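PDB 4WU3: Myo-inositol phosphohydrolase from Mitsuokella multacida, which binds inositol-(1,3,4,5)-tetrakisphosphate and probably removes phosphate from inositol phosphates such as inositol hexakisphosphate, as a protein tyrosine phosphatase-like phytase. Local coordinates for residues A[47-52]-A[179-184]; A[78-83]-A[274-279]; A[578-583]-A[601-606]. The protein carries 2 engineered substitutions. All coordinates share one frame; numbering follows the deposited sequence.

Contact 1 of 3, residues A[47-52]-A[179-184]; sequences KLALKI and NVILSP
I181 sets the end of its side chain on A49 and K51, joining strand 180-188 of a two-stranded antiparallel hairpin to strand 49-54, which pairs with 132-137 in an antiparallel sheet. The hairpin turns just before this meeting: N179 and V180 both face the last residue of strand 168-175, the geometry of a G1 beta bulge, and the N179 side chain lies on F174 of that strand. From the bulge the chain runs into I181, whose backbone bonds to V42 and whose side chain also rests on Y172. CG1 stands beside the backbone N (chi1 -72°), and a second bend at chi2 (-67°) delivers CD1, the one atom of I181 that meets 47-52. CD1 lies 3.8 Å from K51 CB and also 3.8 Å from K51 CG, so it packs on the aliphatic root of the lysine, the two side chains crossing at a slant. The ammonium end travels elsewhere: K51 CG occupies the position between N and carbonyl carbon, the chain bends at chi2 (86°), and NZ forms a salt bridge with D53, while F174 offers a cation-pi partner. No hydrogen bond links the two segments directly. Strand 168-175 bridges them instead, since L50 and I52 of strand 49-54 both bond to the backbone of Y172. Farther on, S183 O accepts a hydrogen bond from R173 NE, and P184 touches S170. All three touching residues are buried, although the interface totals just 105 Å². A49 and K51 point the same way from their strand, and I181 CD1 seats against both, 3.9 Å from A49 CB, where A49 CB and K51 CB stand 5.4 Å apart.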
ATOM      1  N   LYS A  47      -1.736  14.249 -19.103  1.00 26.60           N
ATOM      2  CA  LYS A  47      -1.623  13.067 -18.271  1.00 31.41           C
ATOM      3  C   LYS A  47      -0.197  12.520 -18.338  1.00 23.86           C
ATOM      4  O   LYS A  47       0.318  11.998 -17.359  1.00 21.08           O
ATOM      5  CB  LYS A  47      -2.624  11.979 -18.686  1.00 38.45           C
ATOM      6  CG  LYS A  47      -2.776  10.902 -17.616  1.00 45.82           C
ATOM      7  CD  LYS A  47      -3.103   9.519 -18.168  1.00 49.78           C
ATOM      8  CE  LYS A  47      -2.689   8.442 -17.170  1.00 54.52           C
ATOM      9  NZ  LYS A  47      -3.458   7.174 -17.320  1.00 55.26           N
ATOM     10  N   LEU A  48       0.433  12.629 -19.500  1.00 19.23           N
ATOM     11  CA  LEU A  48       1.789  12.127 -19.670  1.00 17.70           C
ATOM     12  C   LEU A  48       2.643  13.211 -20.293  1.00 17.73           C
ATOM     13  O   LEU A  48       2.479  13.534 -21.467  1.00 17.74           O
ATOM     14  CB  LEU A  48       1.796  10.880 -20.560  1.00 17.24           C
ATOM     15  CG  LEU A  48       3.118  10.107 -20.604  1.00 16.06           C
ATOM     16  CD1 LEU A  48       3.386   9.434 -19.270  1.00 16.25           C
ATOM     17  CD2 LEU A  48       3.091   9.069 -21.711  1.00 16.64           C
ATOM     18  N   ALA A  49       3.555  13.774 -19.507  1.00 15.30           N
ATOM     19  CA  ALA A  49       4.311  14.929 -19.968  1.00 14.23           C
ATOM     20  C   ALA A  49       5.784  14.618 -20.159  1.00 13.45           C
ATOM     21  O   ALA A  49       6.430  14.029 -19.289  1.00 12.32           O
ATOM     22  CB  ALA A  49       4.135  16.084 -19.005  1.00 13.75           C
ATOM     23  N   LEU A  50       6.321  15.010 -21.310  1.00 12.85           N
ATOM     24  CA  LEU A  50       7.742  14.848 -21.554  1.00 11.68           C
ATOM     25  C   LEU A  50       8.407  15.977 -20.821  1.00 11.13           C
ATOM     26  O   LEU A  50       8.081  17.130 -21.060  1.00 10.87           O
ATOM     27  CB  LEU A  50       8.063  14.909 -23.045  1.00 12.00           C
ATOM     28  CG  LEU A  50       9.546  14.850 -23.448  1.00 12.26           C
ATOM     29  CD1 LEU A  50      10.237  13.622 -22.874  1.00 12.73           C
ATOM     30  CD2 LEU A  50       9.693  14.860 -24.962  1.00 12.72           C
ATOM     31  N   LYS A  51       9.327  15.654 -19.916  1.00 10.95           N
ATOM     32  CA  LYS A  51      10.000  16.692 -19.154  1.00 10.91           C
ATOM     33  C   LYS A  51      11.478  16.405 -18.961  1.00 11.32           C
ATOM     34  O   LYS A  51      11.957  15.295 -19.205  1.00 11.45           O
ATOM     35  CB  LYS A  51       9.315  16.907 -17.802  1.00 10.78           C
ATOM     36  CG  LYS A  51       9.263  15.674 -16.923  1.00 11.44           C
ATOM     37  CD  LYS A  51      10.519  15.496 -16.093  1.00 11.33           C
ATOM     38  CE  LYS A  51      10.196  14.659 -14.859  1.00 11.85           C
ATOM     39  NZ  LYS A  51      11.391  14.340 -14.042  1.00 11.22           N
ATOM     40  N   ILE A  52      12.184  17.439 -18.517  1.00 11.02           N
ATOM     41  CA  ILE A  52      13.613  17.383 -18.297  1.00 10.74           C
ATOM     42  C   ILE A  52      13.925  16.757 -16.933  1.00 10.69           C
ATOM     43  O   ILE A  52      13.413  17.198 -15.912  1.00 11.25           O
ATOM     44  CB  ILE A  52      14.212  18.801 -18.405  1.00 11.43           C
ATOM     45  CG1 ILE A  52      14.073  19.321 -19.843  1.00 11.92           C
ATOM     46  CG2 ILE A  52      15.671  18.826 -17.977  1.00 11.82           C
ATOM     47  CD1 ILE A  52      14.395  20.792 -20.017  1.00 12.64           C
ATOM     48  N   ASN A 179       7.927  17.464  -6.985  1.00 22.43           N
ATOM     49  CA  ASN A 179       7.652  16.540  -8.090  1.00 22.67           C
ATOM     50  C   ASN A 179       6.446  16.991  -8.913  1.00 20.98           C
ATOM     51  O   ASN A 179       5.463  16.258  -9.064  1.00 16.36           O
ATOM     52  CB  ASN A 179       7.454  15.103  -7.586  1.00 24.50           C
ATOM     53  CG  ASN A 179       8.750  14.458  -7.116  1.00 27.49           C
ATOM     54  OD1 ASN A 179       8.742  13.632  -6.207  1.00 36.27           O
ATOM     55  ND2 ASN A 179       9.868  14.831  -7.729  1.00 29.43           N
ATOM     56  N   VAL A 180       6.538  18.213  -9.441  1.00 20.39           N
ATOM     57  CA  VAL A 180       5.521  18.749 -10.336  1.00 19.49           C
ATOM     58  C   VAL A 180       6.117  19.402 -11.601  1.00 18.48           C
ATOM     59  O   VAL A 180       7.245  19.915 -11.614  1.00 16.19           O
ATOM     60  CB  VAL A 180       4.595  19.765  -9.628  1.00 21.18           C
ATOM     61  CG1 VAL A 180       3.884  19.124  -8.436  1.00 19.49           C
ATOM     62  CG2 VAL A 180       5.376  21.001  -9.210  1.00 23.47           C
ATOM     63  N   ILE A 181       5.317  19.364 -12.658  1.00 17.65           N
ATOM     64  CA  ILE A 181       5.673  19.884 -13.970  1.00 17.50           C
ATOM     65  C   ILE A 181       5.750  21.413 -13.975  1.00 16.96           C
ATOM     66  O   ILE A 181       4.825  22.089 -13.504  1.00 16.29           O
ATOM     67  CB  ILE A 181       4.619  19.432 -15.001  1.00 16.64           C
ATOM     68  CG1 ILE A 181       4.756  17.931 -15.280  1.00 16.98           C
ATOM     69  CG2 ILE A 181       4.745  20.229 -16.289  1.00 18.19           C
ATOM     70  CD1 ILE A 181       6.043  17.560 -15.986  1.00 17.54           C
ATOM     71  N   LEU A 182       6.845  21.948 -14.514  1.00 14.00           N
ATOM     72  CA  LEU A 182       7.027  23.392 -14.619  1.00 14.06           C
ATOM     73  C   LEU A 182       7.029  23.836 -16.083  1.00 15.18           C
ATOM     74  O   LEU A 182       7.221  23.021 -16.985  1.00 13.88           O
ATOM     75  CB  LEU A 182       8.341  23.813 -13.952  1.00 14.63           C
ATOM     76  CG  LEU A 182       8.564  23.405 -12.493  1.00 13.08           C
ATOM     77  CD1 LEU A 182       9.936  23.857 -12.053  1.00 13.45           C
ATOM     78  CD2 LEU A 182       7.510  23.999 -11.575  1.00 13.28           C
ATOM     79  N   SER A 183       6.830  25.133 -16.313  1.00 16.93           N
ATOM     80  CA  SER A 183       6.728  25.669 -17.676  1.00 19.10           C
ATOM     81  C   SER A 183       7.938  25.310 -18.538  1.00 19.34           C
ATOM     82  O   SER A 183       9.073  25.270 -18.064  1.00 19.07           O
ATOM     83  CB  SER A 183       6.498  27.186 -17.663  1.00 20.17           C
ATOM     84  OG  SER A 183       7.597  27.873 -17.105  1.00 20.98           O
ATOM     85  N   PRO A 184       7.688  25.042 -19.820  1.00 19.29           N
ATOM     86  CA  PRO A 184       8.669  24.408 -20.690  1.00 20.03           C
ATOM     87  C   PRO A 184       9.754  25.336 -21.224  1.00 19.63           C
ATOM     88  O   PRO A 184       9.591  26.549 -21.225  1.00 20.39           O
ATOM     89  CB  PRO A 184       7.810  23.881 -21.846  1.00 19.53           C
ATOM     90  CG  PRO A 184       6.644  24.801 -21.899  1.00 20.67           C
ATOM     91  CD  PRO A 184       6.383  25.218 -20.478  1.00 19.98           C
TER

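Contact 2 of 3, residues A[78-83]-A[274-279]; sequences GIMPTR and QKLIGI
P81 and L276 make the tight half of this apolar contact, a loop residue pressed on L276 of helix 267-276. L276 CD1 approaches the proline ring at 3.5 Å from P81 CD, closer than usual van der Waals packing, and at 3.7 Å from P81 CG. Both residues are buried and their CB atoms are directed at one another's segment. The M80 side is looser. Its sulfur SD reaches the same methyl, L276 CD1, at 3.9 Å, but the residue is exposed and its chain slants across the leucine; with CG beside the backbone N and a further bend at chi2 (-53°), the thioether folds back to the helix. One methyl thus receives both loop residues, and no hydrogen bond crosses between the segments. Hydrogen bonds beside the contact also tie the loop to its surroundings: P81 O pairs with Y71 OH, and T82 O with R273 NH1, one residue before Q274. L276 bonds through its backbone to V72. The contact therefore ties the loop between strands 65-66 and 91-94, at the edge of a mixed five-stranded sheet, to helix 267-276, which itself packs on helix 247-261 through Q274 against M253 and V254.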
ATOM      1  N   GLY A  78      23.362   8.168  18.752  1.00 14.11           N
ATOM      2  CA  GLY A  78      24.704   8.757  18.800  1.00 15.96           C
ATOM      3  C   GLY A  78      25.827   7.746  18.586  1.00 15.34           C
ATOM      4  O   GLY A  78      27.003   8.095  18.604  1.00 16.20           O
ATOM      5  N   ILE A  79      25.472   6.486  18.392  1.00 16.29           N
ATOM      6  CA  ILE A  79      26.474   5.451  18.168  1.00 17.67           C
ATOM      7  C   ILE A  79      26.551   5.101  16.688  1.00 17.96           C
ATOM      8  O   ILE A  79      25.536   4.824  16.052  1.00 18.25           O
ATOM      9  CB  ILE A  79      26.136   4.172  18.937  1.00 18.23           C
ATOM     10  CG1 ILE A  79      26.115   4.454  20.437  1.00 20.08           C
ATOM     11  CG2 ILE A  79      27.139   3.081  18.601  1.00 17.29           C
ATOM     12  CD1 ILE A  79      25.425   3.369  21.235  1.00 21.28           C
ATOM     13  N   MET A  80      27.763   5.104  16.149  1.00 19.17           N
ATOM     14  CA  MET A  80      27.958   4.874  14.726  1.00 19.97           C
ATOM     15  C   MET A  80      27.995   3.390  14.427  1.00 17.28           C
ATOM     16  O   MET A  80      28.542   2.617  15.196  1.00 19.09           O
ATOM     17  CB  MET A  80      29.249   5.546  14.242  1.00 19.62           C
ATOM     18  CG  MET A  80      29.165   7.067  14.187  1.00 18.74           C
ATOM     19  SD  MET A  80      27.747   7.636  13.224  1.00 21.14           S
ATOM     20  CE  MET A  80      28.247   9.311  12.835  1.00 21.09           C
ATOM     21  N   PRO A  81      27.385   2.985  13.314  1.00 14.86           N
ATOM     22  CA  PRO A  81      27.509   1.604  12.916  1.00 14.86           C
ATOM     23  C   PRO A  81      28.914   1.308  12.408  1.00 13.59           C
ATOM     24  O   PRO A  81      29.578   2.182  11.843  1.00 12.28           O
ATOM     25  CB  PRO A  81      26.500   1.474  11.780  1.00 16.65           C
ATOM     26  CG  PRO A  81      26.438   2.836  11.179  1.00 16.83           C
ATOM     27  CD  PRO A  81      26.668   3.796  12.317  1.00 16.54           C
ATOM     28  N   THR A  82      29.354   0.076  12.626  1.00 13.33           N
ATOM     29  CA  THR A  82      30.618  -0.404  12.109  1.00 12.80           C
ATOM     30  C   THR A  82      30.718  -0.090  10.626  1.00 13.31           C
ATOM     31  O   THR A  82      29.708  -0.108   9.930  1.00 12.23           O
ATOM     32  CB  THR A  82      30.723  -1.924  12.306  1.00 13.01           C
ATOM     33  OG1 THR A  82      31.942  -2.410  11.742  1.00 14.08           O
ATOM     34  CG2 THR A  82      29.561  -2.616  11.642  1.00 13.71           C
ATOM     35  N   ARG A  83      31.934   0.198  10.155  1.00 14.52           N
ATOM     36  CA  ARG A  83      32.190   0.460   8.736  1.00 14.72           C
ATOM     37  C   ARG A  83      32.660  -0.807   8.035  1.00 17.43           C
ATOM     38  O   ARG A  83      33.034  -0.773   6.867  1.00 17.50           O
ATOM     39  CB  ARG A  83      33.254   1.551   8.557  1.00 15.75           C
ATOM     40  CG  ARG A  83      32.793   2.964   8.901  1.00 16.50           C
ATOM     41  CD  ARG A  83      33.798   4.007   8.434  1.00 17.40           C
ATOM     42  NE  ARG A  83      34.048   3.892   7.000  1.00 17.18           N
ATOM     43  CZ  ARG A  83      33.297   4.456   6.064  1.00 16.19           C
ATOM     44  NH1 ARG A  83      33.579   4.293   4.796  1.00 17.15           N
ATOM     45  NH2 ARG A  83      32.256   5.184   6.380  1.00 15.63           N
ATOM     46  N   GLN A 274      23.824   3.057   5.322  1.00 10.64           N
ATOM     47  CA  GLN A 274      23.376   3.510   4.007  1.00 10.12           C
ATOM     48  C   GLN A 274      22.632   4.842   4.087  1.00 10.77           C
ATOM     49  O   GLN A 274      22.567   5.570   3.101  1.00 12.13           O
ATOM     50  CB  GLN A 274      22.537   2.447   3.306  1.00  9.50           C
ATOM     51  CG  GLN A 274      23.334   1.203   2.909  1.00  9.38           C
ATOM     52  CD  GLN A 274      24.434   1.470   1.881  1.00  8.39           C
ATOM     53  OE1 GLN A 274      24.276   2.297   0.974  1.00  7.91           O
ATOM     54  NE2 GLN A 274      25.544   0.742   2.002  1.00  7.88           N
ATOM     55  N   LYS A 275      22.097   5.179   5.261  1.00 11.30           N
ATOM     56  CA  LYS A 275      21.558   6.526   5.476  1.00 12.08           C
ATOM     57  C   LYS A 275      22.701   7.511   5.675  1.00 12.39           C
ATOM     58  O   LYS A 275      22.699   8.597   5.106  1.00 11.55           O
ATOM     59  CB  LYS A 275      20.623   6.586   6.685  1.00 13.60           C
ATOM     60  CG  LYS A 275      20.401   8.001   7.211  1.00 15.14           C
ATOM     61  CD  LYS A 275      19.522   8.804   6.269  1.00 18.26           C
ATOM     62  CE  LYS A 275      19.698  10.310   6.435  1.00 22.30           C
ATOM     63  NZ  LYS A 275      20.918  10.837   5.737  1.00 22.93           N
ATOM     64  N   LEU A 276      23.691   7.124   6.470  1.00 12.56           N
ATOM     65  CA  LEU A 276      24.788   8.033   6.793  1.00 13.75           C
ATOM     66  C   LEU A 276      25.607   8.486   5.572  1.00 13.64           C
ATOM     67  O   LEU A 276      26.092   9.615   5.549  1.00 15.38           O
ATOM     68  CB  LEU A 276      25.697   7.410   7.850  1.00 13.38           C
ATOM     69  CG  LEU A 276      25.024   7.304   9.220  1.00 13.59           C
ATOM     70  CD1 LEU A 276      25.763   6.349  10.137  1.00 13.47           C
ATOM     71  CD2 LEU A 276      24.915   8.675   9.866  1.00 14.30           C
ATOM     72  N   ILE A 277      25.762   7.621   4.569  1.00 12.01           N
ATOM     73  CA  ILE A 277      26.485   7.998   3.351  1.00 12.14           C
ATOM     74  C   ILE A 277      25.528   8.457   2.246  1.00 12.65           C
ATOM     75  O   ILE A 277      25.953   8.899   1.175  1.00 13.49           O
ATOM     76  CB  ILE A 277      27.336   6.838   2.808  1.00 10.56           C
ATOM     77  CG1 ILE A 277      26.435   5.711   2.306  1.00 10.22           C
ATOM     78  CG2 ILE A 277      28.288   6.341   3.883  1.00  9.87           C
ATOM     79  CD1 ILE A 277      27.158   4.624   1.551  1.00  9.99           C
ATOM     80  N   GLY A 278      24.236   8.352   2.515  1.00 11.97           N
ATOM     81  CA  GLY A 278      23.234   8.690   1.530  1.00 12.21           C
ATOM     82  C   GLY A 278      22.217   9.702   2.018  1.00 11.92           C
ATOM     83  O   GLY A 278      22.566  10.722   2.606  1.00 12.19           O
ATOM     84  N   ILE A 279      20.950   9.410   1.772  1.00 11.91           N
ATOM     85  CA  ILE A 279      19.887  10.383   1.963  1.00 13.04           C
ATOM     86  C   ILE A 279      18.652   9.745   2.620  1.00 13.15           C
ATOM     87  O   ILE A 279      17.829  10.446   3.211  1.00 13.88           O
ATOM     88  CB  ILE A 279      19.536  11.028   0.595  1.00 13.33           C
ATOM     89  CG1 ILE A 279      18.415  12.050   0.720  1.00 15.89           C
ATOM     90  CG2 ILE A 279      19.174   9.967  -0.430  1.00 13.07           C
ATOM     91  CD1 ILE A 279      18.836  13.298   1.466  1.00 17.58           C
TER

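Contact 3 of 3, residues A[578-583]-A[601-606]; sequences YVAYEI and HMIEKF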
ATOM      1  N   TYR A 578      -9.671  -6.614 -36.962  1.00 12.04           N
ATOM      2  CA  TYR A 578      -8.731  -5.664 -37.545  1.00 11.78           C
ATOM      3  C   TYR A 578      -7.465  -5.680 -36.698  1.00 11.83           C
ATOM      4  O   TYR A 578      -7.507  -5.323 -35.516  1.00 10.64           O
ATOM      5  CB  TYR A 578      -9.328  -4.255 -37.572  1.00 12.79           C
ATOM      6  CG  TYR A 578      -8.641  -3.331 -38.556  1.00 13.20           C
ATOM      7  CD1 TYR A 578      -8.883  -3.446 -39.919  1.00 12.63           C
ATOM      8  CD2 TYR A 578      -7.751  -2.352 -38.128  1.00 12.62           C
ATOM      9  CE1 TYR A 578      -8.257  -2.619 -40.826  1.00 14.13           C
ATOM     10  CE2 TYR A 578      -7.118  -1.519 -39.032  1.00 13.05           C
ATOM     11  CZ  TYR A 578      -7.379  -1.657 -40.377  1.00 14.07           C
ATOM     12  OH  TYR A 578      -6.764  -0.843 -41.294  1.00 16.74           O
ATOM     13  N   VAL A 579      -6.343  -6.081 -37.298  1.00 10.08           N
ATOM     14  CA  VAL A 579      -5.137  -6.341 -36.530  1.00 10.50           C
ATOM     15  C   VAL A 579      -4.626  -5.091 -35.830  1.00 11.04           C
ATOM     16  O   VAL A 579      -3.975  -5.196 -34.801  1.00 10.35           O
ATOM     17  CB  VAL A 579      -3.997  -6.895 -37.401  1.00 10.55           C
ATOM     18  CG1 VAL A 579      -2.743  -7.126 -36.559  1.00 10.74           C
ATOM     19  CG2 VAL A 579      -4.422  -8.180 -38.090  1.00 10.51           C
ATOM     20  N   ALA A 580      -4.903  -3.916 -36.397  1.00 11.61           N
ATOM     21  CA  ALA A 580      -4.334  -2.667 -35.876  1.00 13.41           C
ATOM     22  C   ALA A 580      -5.330  -1.905 -35.011  1.00 13.20           C
ATOM     23  O   ALA A 580      -5.170  -0.710 -34.774  1.00 13.15           O
ATOM     24  CB  ALA A 580      -3.814  -1.779 -37.006  1.00 13.43           C
ATOM     25  N   TYR A 581      -6.339  -2.612 -34.519  1.00 13.21           N
ATOM     26  CA  TYR A 581      -7.289  -2.021 -33.587  1.00 14.22           C
ATOM     27  C   TYR A 581      -6.573  -1.495 -32.350  1.00 14.85           C
ATOM     28  O   TYR A 581      -5.684  -2.154 -31.795  1.00 15.50           O
ATOM     29  CB  TYR A 581      -8.350  -3.046 -33.174  1.00 13.37           C
ATOM     30  CG  TYR A 581      -9.289  -2.555 -32.082  1.00 13.92           C
ATOM     31  CD1 TYR A 581     -10.305  -1.653 -32.361  1.00 13.83           C
ATOM     32  CD2 TYR A 581      -9.146  -2.993 -30.770  1.00 13.60           C
ATOM     33  CE1 TYR A 581     -11.151  -1.201 -31.362  1.00 14.50           C
ATOM     34  CE2 TYR A 581      -9.989  -2.552 -29.770  1.00 13.71           C
ATOM     35  CZ  TYR A 581     -10.989  -1.660 -30.068  1.00 14.14           C
ATOM     36  OH  TYR A 581     -11.818  -1.230 -29.065  1.00 16.19           O
ATOM     37  N   GLU A 582      -6.958  -0.299 -31.924  1.00 16.43           N
ATOM     38  CA  GLU A 582      -6.497   0.236 -30.654  1.00 19.59           C
ATOM     39  C   GLU A 582      -7.703   0.766 -29.907  1.00 20.38           C
ATOM     40  O   GLU A 582      -8.671   1.220 -30.522  1.00 16.36           O
ATOM     41  CB  GLU A 582      -5.464   1.355 -30.844  1.00 21.02           C
ATOM     42  CG  GLU A 582      -4.316   0.990 -31.760  1.00 22.15           C
ATOM     43  CD  GLU A 582      -3.085   1.822 -31.496  1.00 24.53           C
ATOM     44  OE1 GLU A 582      -2.604   2.505 -32.418  1.00 29.73           O
ATOM     45  OE2 GLU A 582      -2.586   1.791 -30.363  1.00 29.28           O
ATOM     46  N   ILE A 583      -7.643   0.687 -28.582  1.00 21.69           N
ATOM     47  CA  ILE A 583      -8.704   1.214 -27.741  1.00 23.46           C
ATOM     48  C   ILE A 583      -8.562   2.721 -27.663  1.00 25.21           C
ATOM     49  O   ILE A 583      -7.527   3.235 -27.247  1.00 27.65           O
ATOM     50  CB  ILE A 583      -8.641   0.630 -26.329  1.00 25.76           C
ATOM     51  CG1 ILE A 583      -8.875  -0.875 -26.391  1.00 24.46           C
ATOM     52  CG2 ILE A 583      -9.667   1.310 -25.432  1.00 27.19           C
ATOM     53  CD1 ILE A 583      -8.772  -1.564 -25.049  1.00 25.88           C
ATOM     54  N   HIS A 601       1.301  -1.398 -33.728  1.00 14.34           N
ATOM     55  CA  HIS A 601       2.646  -0.939 -34.031  1.00 16.31           C
ATOM     56  C   HIS A 601       3.411  -1.990 -34.832  1.00 16.14           C
ATOM     57  O   HIS A 601       4.000  -1.681 -35.872  1.00 15.99           O
ATOM     58  CB  HIS A 601       3.374  -0.669 -32.716  1.00 18.70           C
ATOM     59  CG  HIS A 601       4.665   0.066 -32.867  1.00 23.13           C
ATOM     60  ND1 HIS A 601       5.881  -0.495 -32.555  1.00 28.03           N
ATOM     61  CD2 HIS A 601       4.929   1.330 -33.269  1.00 26.05           C
ATOM     62  CE1 HIS A 601       6.841   0.385 -32.768  1.00 30.49           C
ATOM     63  NE2 HIS A 601       6.289   1.500 -33.204  1.00 31.51           N
ATOM     64  N   MET A 602       3.394  -3.231 -34.346  1.00 12.52           N
ATOM     65  CA  MET A 602       4.225  -4.280 -34.906  1.00 13.16           C
ATOM     66  C   MET A 602       3.741  -4.776 -36.263  1.00 14.65           C
ATOM     67  O   MET A 602       4.556  -5.240 -37.061  1.00 14.34           O
ATOM     68  CB  MET A 602       4.347  -5.459 -33.931  1.00 13.33           C
ATOM     69  CG  MET A 602       5.106  -5.143 -32.645  1.00 13.63           C
ATOM     70  SD  MET A 602       6.792  -4.545 -32.902  1.00 15.80           S
ATOM     71  CE  MET A 602       7.616  -6.029 -33.448  1.00 15.41           C
ATOM     72  N   ILE A 603       2.439  -4.699 -36.537  1.00 14.85           N
ATOM     73  CA  ILE A 603       1.940  -5.147 -37.838  1.00 15.22           C
ATOM     74  C   ILE A 603       2.425  -4.206 -38.944  1.00 17.30           C
ATOM     75  O   ILE A 603       2.698  -4.650 -40.058  1.00 17.15           O
ATOM     76  CB  ILE A 603       0.408  -5.288 -37.883  1.00 15.07           C
ATOM     77  CG1 ILE A 603      -0.035  -5.990 -39.178  1.00 16.54           C
ATOM     78  CG2 ILE A 603      -0.267  -3.931 -37.792  1.00 15.84           C
ATOM     79  CD1 ILE A 603       0.516  -7.387 -39.355  1.00 15.54           C
ATOM     80  N   GLU A 604       2.546  -2.915 -38.629  1.00 18.18           N
ATOM     81  CA  GLU A 604       3.175  -1.959 -39.537  1.00 19.53           C
ATOM     82  C   GLU A 604       4.640  -2.274 -39.752  1.00 17.23           C
ATOM     83  O   GLU A 604       5.139  -2.194 -40.881  1.00 16.34           O
ATOM     84  CB  GLU A 604       3.098  -0.545 -38.985  1.00 23.94           C
ATOM     85  CG  GLU A 604       1.742   0.096 -39.121  1.00 31.87           C
ATOM     86  CD  GLU A 604       1.744   1.553 -38.708  1.00 43.63           C
ATOM     87  OE1 GLU A 604       2.674   1.974 -37.985  1.00 48.31           O
ATOM     88  OE2 GLU A 604       0.812   2.279 -39.106  1.00 55.56           O
ATOM     89  N   LYS A 605       5.347  -2.584 -38.670  1.00 16.00           N
ATOM     90  CA  LYS A 605       6.745  -2.952 -38.800  1.00 16.57           C
ATOM     91  C   LYS A 605       6.852  -4.139 -39.742  1.00 15.90           C
ATOM     92  O   LYS A 605       7.649  -4.133 -40.687  1.00 15.00           O
ATOM     93  CB  LYS A 605       7.375  -3.249 -37.444  1.00 18.70           C
ATOM     94  CG  LYS A 605       7.714  -1.981 -36.672  1.00 23.36           C
ATOM     95  CD  LYS A 605       8.720  -2.220 -35.558  1.00 27.66           C
ATOM     96  CE  LYS A 605       9.225  -0.894 -35.004  1.00 37.54           C
ATOM     97  NZ  LYS A 605      10.183  -1.062 -33.875  1.00 40.12           N
ATOM     98  N   PHE A 606       6.022  -5.148 -39.520  1.00 13.87           N
ATOM     99  CA  PHE A 606       6.116  -6.345 -40.330  1.00 14.00           C
ATOM    100  C   PHE A 606       5.850  -6.035 -41.801  1.00 13.80           C
ATOM    101  O   PHE A 606       6.449  -6.637 -42.673  1.00 12.08           O
ATOM    102  CB  PHE A 606       5.170  -7.431 -39.835  1.00 12.93           C
ATOM    103  CG  PHE A 606       5.311  -8.709 -40.582  1.00 12.33           C
ATOM    104  CD1 PHE A 606       6.267  -9.628 -40.207  1.00 11.49           C
ATOM    105  CD2 PHE A 606       4.515  -8.975 -41.685  1.00 12.37           C
ATOM    106  CE1 PHE A 606       6.411 -10.802 -40.900  1.00 12.06           C
ATOM    107  CE2 PHE A 606       4.657 -10.152 -42.386  1.00 11.82           C
ATOM    108  CZ  PHE A 606       5.607 -11.065 -41.991  1.00 12.01           C
TER
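V579 and I603 meet with their side chains crossed at about a right angle, the valine coming from a turn and the isoleucine from helix 593-613. V579 CG1 is the arm that touches: it lies opposite the backbone N (chi1 179°) and rests 3.9 Å from I603 CB and equally 3.9 Å from I603 CG1. It therefore sits over the CB-CG1 bond of I603 instead of meeting the far end of the side chain. I603 CG1 is itself anti to its N (chi1 -170°), which places CG2 between the N and the carbonyl carbon. CB and CG1 make the closer touch on V579, while I603 CG2 is the atom nearest to A580, 4.2 Å from A580 CB. The two loop residues are the central pair of a type I beta turn, Y578 to Y581, closed by Y581 N to Y578 O (3.1 Å), and both CB atoms point to the helix. Polar links flank the apolar patch. E582 OE2 hydrogen-bonds H597 ND1, one turn before H601 on helix 593-613, and E604 OE2 forms a salt bridge with K374. V579 also touches T548 and I603 touches M556, both on helix 545-558. The ligand-contacting run S540 to R546, the P-loop of this family, leads into that helix at G545, with the side chain of V579 about 10 Å from the bound inositol tetrakisphosphate. The turn and helix 593-613, whose Y596 contacts the ligand and meets Y581 edge-to-face, pack around the P-loop helix of a protein tyrosine phosphatase-like fold.

Contacts 1 and 2 belong to the N-terminal half of the chain and interleave, in the order 47-52, 78-83, 179-184, 274-279; contact 3 follows both, in the C-terminal half. The centres of contacts 1 and 2 are 35 Å apart. The centres of contacts 1 and 3 are 29 Å apart. Contacts 2 and 3, with centres 53 Å apart, lie on opposite sides of the chain's centre. None touch; the nearest atoms of contacts 1 and 3 are about 11 Å apart. Each half has a five-stranded mixed sheet of the same order, 1-2-5-3-4, consistent with tandem phosphatase-like units. Contact 1 joins strands outside the five-stranded sheet, 49-54 and 180-188, whereas contacts 2 and 3 fasten loops to helices, one in each unit.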